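Long-range contact in phosphatidylserine synthase (Haemophilus influenzae, PDB 3HSI), which belongs to the phospholipase D superfamily and has the mixed alpha/beta fold, strands flanked by helices, of that superfamily: residues C[273-278]-C[367-372]. Numbering follows the deposited sequence.
Sequences KLVICT and GVWVDD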
# COMPACT_ATOMS: atom_id res chain seq x y z
N LYS C 273 -4.33 -13.96 -30.93
CA LYS C 273 -4.36 -14.82 -29.74
C LYS C 273 -3.41 -14.34 -28.66
O LYS C 273 -2.31 -13.88 -28.94
CB LYS C 273 -4.10 -16.32 -30.10
CG LYS C 273 -4.07 -17.23 -28.86
CD LYS C 273 -4.73 -18.61 -29.06
CE LYS C 273 -4.03 -19.68 -28.22
NZ LYS C 273 -2.75 -20.13 -28.94
N LEU C 274 -3.89 -14.41 -27.42
CA LEU C 274 -3.11 -14.09 -26.24
C LEU C 274 -3.04 -15.33 -25.41
O LEU C 274 -4.07 -15.94 -25.15
CB LEU C 274 -3.83 -13.01 -25.42
CG LEU C 274 -3.24 -12.63 -24.07
CD1 LEU C 274 -1.82 -12.11 -24.26
CD2 LEU C 274 -4.16 -11.54 -23.37
N VAL C 275 -1.85 -15.70 -25.00
CA VAL C 275 -1.70 -16.78 -24.03
C VAL C 275 -1.10 -16.21 -22.77
O VAL C 275 -0.18 -15.42 -22.83
CB VAL C 275 -0.76 -17.92 -24.57
CG1 VAL C 275 -0.66 -19.07 -23.56
CG2 VAL C 275 -1.30 -18.45 -25.93
N ILE C 276 -1.60 -16.62 -21.62
CA ILE C 276 -1.12 -16.12 -20.34
C ILE C 276 -0.92 -17.29 -19.40
O ILE C 276 -1.76 -18.21 -19.35
CB ILE C 276 -2.19 -15.21 -19.69
CG1 ILE C 276 -2.50 -14.00 -20.58
CG2 ILE C 276 -1.75 -14.78 -18.28
CD1 ILE C 276 -3.82 -13.26 -20.13
N CYS C 277 0.21 -17.30 -18.71
CA CYS C 277 0.44 -18.19 -17.57
C CYS C 277 0.51 -17.32 -16.34
O CYS C 277 1.19 -16.30 -16.34
CB CYS C 277 1.75 -18.94 -17.72
SG CYS C 277 1.57 -20.44 -18.71
N THR C 278 -0.19 -17.73 -15.29
CA THR C 278 -0.09 -17.04 -14.02
C THR C 278 -0.28 -18.13 -12.96
O THR C 278 -1.08 -19.08 -13.18
CB THR C 278 -1.18 -15.88 -13.91
OG1 THR C 278 -1.04 -15.21 -12.66
CG2 THR C 278 -2.58 -16.41 -13.97
N GLY C 367 3.94 -16.10 -17.66
CA GLY C 367 4.31 -15.84 -19.05
C GLY C 367 3.20 -15.14 -19.81
O GLY C 367 2.02 -15.16 -19.42
N VAL C 368 3.59 -14.45 -20.87
CA VAL C 368 2.63 -13.79 -21.78
C VAL C 368 3.16 -14.05 -23.17
O VAL C 368 4.34 -13.89 -23.43
CB VAL C 368 2.50 -12.26 -21.56
CG1 VAL C 368 1.61 -11.66 -22.64
CG2 VAL C 368 1.94 -11.92 -20.14
N TRP C 369 2.28 -14.53 -24.05
CA TRP C 369 2.61 -14.69 -25.44
C TRP C 369 1.56 -13.95 -26.27
O TRP C 369 0.36 -14.15 -26.11
CB TRP C 369 2.57 -16.16 -25.84
CG TRP C 369 3.54 -17.10 -25.23
CD1 TRP C 369 4.66 -17.64 -25.85
CD2 TRP C 369 3.46 -17.73 -23.93
NE1 TRP C 369 5.28 -18.56 -25.00
CE2 TRP C 369 4.56 -18.64 -23.83
CE3 TRP C 369 2.58 -17.63 -22.86
CZ2 TRP C 369 4.79 -19.43 -22.69
CZ3 TRP C 369 2.80 -18.42 -21.74
CH2 TRP C 369 3.89 -19.30 -21.66
N VAL C 370 2.03 -13.12 -27.19
CA VAL C 370 1.16 -12.34 -28.09
C VAL C 370 1.32 -12.85 -29.51
O VAL C 370 2.42 -12.80 -30.07
CB VAL C 370 1.47 -10.84 -27.99
CG1 VAL C 370 0.64 -10.03 -29.06
CG2 VAL C 370 1.16 -10.38 -26.55
N ASP C 371 0.23 -13.39 -30.05
CA ASP C 371 0.23 -13.95 -31.42
C ASP C 371 1.51 -14.81 -31.58
O ASP C 371 1.82 -15.60 -30.68
CB ASP C 371 0.13 -12.82 -32.46
CG ASP C 371 -1.07 -11.88 -32.20
OD1 ASP C 371 -2.11 -12.31 -31.69
OD2 ASP C 371 -0.97 -10.67 -32.50
N ASP C 372 2.26 -14.64 -32.66
CA ASP C 372 3.53 -15.36 -32.85
C ASP C 372 4.71 -14.38 -32.85
O ASP C 372 5.79 -14.68 -33.38
CB ASP C 372 3.50 -16.17 -34.16
CG ASP C 372 2.93 -15.36 -35.33
OD1 ASP C 372 2.56 -14.16 -35.13
OD2 ASP C 372 2.84 -15.93 -36.46
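With W369 CG anti to its carbonyl carbon (chi1 -65°) and the indole turned by a chi2 of -105°, the six-membered ring lies over G367 and presents its edge to strand 273-277. The two strands form an antiparallel pair in a mixed sheet of this phospholipase D-type fold, a worked example of how one tryptophan can reach two successive hydrogen-bonded pairs, V275–W369 and C277–G367. V275 pairs with W369 through two nearly straight backbone hydrogen bonds of 2.9 Å, V275 N to W369 O and W369 N to V275 O. On the same face V275 CG1, anti to its own backbone N, meets W369 CE3 at 3.6 Å, and C277 SG reaches W369 CZ3 at 3.8 Å, a sulfur-aromatic contact at the ring edge. Helix 405-415 packs against W369, whereas F267 of helix 258-268 touches the other face, where L274 CD1 meets V368 CG1 at 3.8 Å. Strand 300-306 continues the sheet beyond 273-277. Where regular pairing ends, D371 N donates to K273 O at 2.8 Å; D371 OD2 is salt-bridged to R373, and OD1 accepts K273 N at 2.9 Å, nearly along the C-O axis.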